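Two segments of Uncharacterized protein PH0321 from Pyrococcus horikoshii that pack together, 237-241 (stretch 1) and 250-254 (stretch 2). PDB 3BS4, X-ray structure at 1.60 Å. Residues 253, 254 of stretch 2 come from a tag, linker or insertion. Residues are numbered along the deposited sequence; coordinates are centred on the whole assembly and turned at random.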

ATOM      1  N   VAL A 237      -1.647  10.763 -19.360  1.00 26.44           N
ATOM      2  CA  VAL A 237      -0.400  11.299 -18.810  1.00 25.59           C
ATOM      3  C   VAL A 237       0.588  10.149 -18.606  1.00 25.32           C
ATOM      4  O   VAL A 237       0.247   9.134 -17.990  1.00 24.64           O
ATOM      5  CB  VAL A 237      -0.630  12.065 -17.484  1.00 26.09           C
ATOM      6  CG1 VAL A 237       0.667  12.667 -16.962  1.00 26.35           C
ATOM      7  CG2 VAL A 237      -1.670  13.184 -17.678  1.00 27.29           C
ATOM      8  N   ARG A 238       1.789  10.307 -19.157  1.00 24.33           N
ATOM      9  CA  ARG A 238       2.825   9.280 -19.084  1.00 23.75           C
ATOM     10  C   ARG A 238       4.131   9.936 -18.694  1.00 22.95           C
ATOM     11  O   ARG A 238       4.454  11.038 -19.165  1.00 22.40           O
ATOM     12  CB  ARG A 238       3.010   8.560 -20.428  1.00 25.00           C
ATOM     13  CG  ARG A 238       1.757   7.940 -21.006  1.00 29.36           C
ATOM     14  CD  ARG A 238       1.962   7.629 -22.479  1.00 35.80           C
ATOM     15  NE  ARG A 238       3.121   6.767 -22.682  1.00 40.86           N
ATOM     16  CZ  ARG A 238       3.055   5.506 -23.102  1.00 43.47           C
ATOM     17  NH1 ARG A 238       1.879   4.948 -23.384  1.00 43.47           N
ATOM     18  NH2 ARG A 238       4.173   4.805 -23.249  1.00 45.74           N
ATOM     19  N   PHE A 239       4.899   9.243 -17.861  1.00 20.81           N
ATOM     20  CA  PHE A 239       6.201   9.725 -17.439  1.00 20.75           C
ATOM     21  C   PHE A 239       7.261   8.684 -17.727  1.00 20.55           C
ATOM     22  O   PHE A 239       7.009   7.478 -17.587  1.00 21.01           O
ATOM     23  CB  PHE A 239       6.226   9.949 -15.932  1.00 20.29           C
ATOM     24  CG  PHE A 239       5.225  10.935 -15.440  1.00 21.05           C
ATOM     25  CD1 PHE A 239       5.580  12.273 -15.259  1.00 20.89           C
ATOM     26  CD2 PHE A 239       3.929  10.527 -15.110  1.00 21.71           C
ATOM     27  CE1 PHE A 239       4.646  13.186 -14.778  1.00 23.14           C
ATOM     28  CE2 PHE A 239       2.988  11.435 -14.633  1.00 23.00           C
ATOM     29  CZ  PHE A 239       3.344  12.768 -14.474  1.00 22.67           C
ATOM     30  N   GLU A 240       8.446   9.142 -18.128  1.00 20.05           N
ATOM     31  CA  GLU A 240       9.625   8.277 -18.063  1.00 20.04           C
ATOM     32  C   GLU A 240      10.250   8.508 -16.706  1.00 19.96           C
ATOM     33  O   GLU A 240      10.217   9.628 -16.202  1.00 19.83           O
ATOM     34  CB  GLU A 240      10.660   8.596 -19.154  1.00 19.61           C
ATOM     35  CG  GLU A 240      11.849   7.589 -19.100  1.00 21.67           C
ATOM     36  CD  GLU A 240      12.892   7.746 -20.202  1.00 22.94           C
ATOM     37  OE1 GLU A 240      12.670   8.527 -21.153  1.00 26.57           O
ATOM     38  OE2 GLU A 240      13.936   7.054 -20.103  1.00 27.65           O
ATOM     39  N   TYR A 241      10.820   7.467 -16.096  1.00 18.66           N
ATOM     40  CA  TYR A 241      11.538   7.688 -14.837  1.00 18.11           C
ATOM     41  C   TYR A 241      12.834   6.898 -14.727  1.00 18.58           C
ATOM     42  O   TYR A 241      13.058   5.921 -15.455  1.00 18.19           O
ATOM     43  CB  TYR A 241      10.635   7.447 -13.607  1.00 17.87           C
ATOM     44  CG  TYR A 241      10.129   6.022 -13.446  1.00 17.33           C
ATOM     45  CD1 TYR A 241      10.839   5.100 -12.686  1.00 16.41           C
ATOM     46  CD2 TYR A 241       8.928   5.626 -14.024  1.00 18.11           C
ATOM     47  CE1 TYR A 241      10.389   3.780 -12.537  1.00 15.64           C
ATOM     48  CE2 TYR A 241       8.449   4.334 -13.862  1.00 16.97           C
ATOM     49  CZ  TYR A 241       9.190   3.422 -13.126  1.00 16.50           C
ATOM     50  OH  TYR A 241       8.701   2.137 -12.970  1.00 16.70           O
ATOM     51  N   LEU A 250      11.170  11.695 -12.317  1.00 23.09           N
ATOM     52  CA  LEU A 250      10.162  11.553 -13.372  1.00 23.40           C
ATOM     53  C   LEU A 250      10.241  12.670 -14.393  1.00 23.56           C
ATOM     54  O   LEU A 250      10.584  13.788 -14.042  1.00 24.49           O
ATOM     55  CB  LEU A 250       8.758  11.558 -12.765  1.00 23.60           C
ATOM     56  CG  LEU A 250       8.235  10.212 -12.239  1.00 22.82           C
ATOM     57  CD1 LEU A 250       8.979   9.762 -10.989  1.00 25.18           C
ATOM     58  CD2 LEU A 250       6.744  10.346 -11.919  1.00 23.13           C
ATOM     59  N   ARG A 251       9.892  12.361 -15.636  1.00 22.87           N
ATOM     60  CA  ARG A 251       9.864  13.337 -16.735  1.00 23.58           C
ATOM     61  C   ARG A 251       8.580  13.100 -17.514  1.00 23.96           C
ATOM     62  O   ARG A 251       8.369  12.011 -18.044  1.00 22.69           O
ATOM     63  CB  ARG A 251      11.080  13.130 -17.655  1.00 23.78           C
ATOM     64  CG  ARG A 251      11.044  13.956 -18.959  1.00 24.39           C
ATOM     65  CD  ARG A 251      12.231  13.610 -19.879  1.00 24.82           C
ATOM     66  NE  ARG A 251      12.107  12.266 -20.455  1.00 26.17           N
ATOM     67  CZ  ARG A 251      11.331  11.959 -21.493  1.00 27.48           C
ATOM     68  NH1 ARG A 251      10.592  12.897 -22.078  1.00 28.62           N
ATOM     69  NH2 ARG A 251      11.276  10.708 -21.938  1.00 27.09           N
ATOM     70  N   ARG A 252       7.705  14.098 -17.563  1.00 24.43           N
ATOM     71  CA  ARG A 252       6.485  13.937 -18.337  1.00 25.76           C
ATOM     72  C   ARG A 252       6.834  13.824 -19.823  1.00 26.66           C
ATOM     73  O   ARG A 252       7.603  14.645 -20.348  1.00 26.16           O
ATOM     74  CB  ARG A 252       5.493  15.077 -18.089  1.00 26.36           C
ATOM     75  CG  ARG A 252       4.168  14.797 -18.769  1.00 27.84           C
ATOM     76  CD  ARG A 252       3.134  15.839 -18.479  1.00 33.03           C
ATOM     77  NE  ARG A 252       1.979  15.634 -19.346  1.00 35.61           N
ATOM     78  CZ  ARG A 252       0.767  16.130 -19.119  1.00 36.96           C
ATOM     79  NH1 ARG A 252       0.538  16.858 -18.039  1.00 38.69           N
ATOM     80  NH2 ARG A 252      -0.215  15.884 -19.974  1.00 36.26           N
ATOM     81  N   GLU A 253       6.306  12.786 -20.471  1.00 27.43           N
ATOM     82  CA  GLU A 253       6.524  12.525 -21.897  1.00 29.85           C
ATOM     83  C   GLU A 253       5.523  13.268 -22.776  1.00 30.60           C
ATOM     84  O   GLU A 253       4.420  13.580 -22.340  1.00 30.59           O
ATOM     85  CB  GLU A 253       6.405  11.026 -22.186  1.00 29.89           C
ATOM     86  CG  GLU A 253       7.348  10.156 -21.372  1.00 31.15           C
ATOM     87  CD  GLU A 253       7.271   8.675 -21.727  1.00 32.42           C
ATOM     88  OE1 GLU A 253       6.545   7.935 -21.036  1.00 36.63           O
ATOM     89  OE2 GLU A 253       7.948   8.245 -22.682  1.00 37.34           O
ATOM     90  N   GLY A 254       5.910  13.514 -24.031  1.00 32.52           N
ATOM     91  CA  GLY A 254       5.027  14.168 -25.004  1.00 33.17           C
ATOM     92  C   GLY A 254       4.162  13.205 -25.800  1.00 34.47           C
ATOM     93  O   GLY A 254       4.164  11.987 -25.559  1.00 35.20           O
TER
HETATM   94  O   HOH W   1       2.207  12.520 -21.148  1.00 31.19           O

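Which charged groups bind the two stretches most tightly? Glu240 and Arg251 face each other as a hydrogen-bonded pair of antiparallel strands, and their side chains leave the same face of the sheet. Arg251 NH2 donates to Glu240 OE1 at 2.7 Å, nearly straight at 164°, so the salt bridge is also a good hydrogen bond. The carboxylate oxygen lies near the guanidinium plane, where the N-H groups point. A second salt bridge, from Arg238 NE to Glu253 OE1, is long at 4.0 Å; Glu253 comes from the expression tag.

How do the backbones hold this register? Glu240 N donates to Arg251 O at 2.9 Å, and Arg251 N returns a bond to Glu240 O at 2.8 Å, closing the ring typical of such a pair. Glu253 N then reaches Arg238 O at 2.9 Å and 172°, the straightest of the hydrogen bonds here, so the tag residue extends the pairing. Water 1 adds a bridge, accepting from Arg238 N at 3.0 Å and donating to Glu253 O at 2.7 Å.

What happens at the pairs without direct backbone hydrogen bonds? There the strands draw closer, with CA atoms of Phe239 and Arg252 4.3 Å apart, against 5.2 Å between those of Glu240 and Arg251. Phe239 CA approaches Arg251 O at 3.2 Å and Leu250 CA approaches Glu240 O at 3.4 Å, both as CA-H...O contacts.

What packs on the other face? Phe239, Tyr241, Leu250 and Arg252 share it. Leu250 CD2 sits over the Phe239 ring, 23° off its normal, in a CH-pi contact, while Leu250 CD1 meets Tyr241 CB at 3.9 Å. One leucine thus touches both aromatic residues through different methyls. Farther out, Val237 CG2 lies over a face of the Arg252 guanidinium, 3.8 Å from Arg252 NH2.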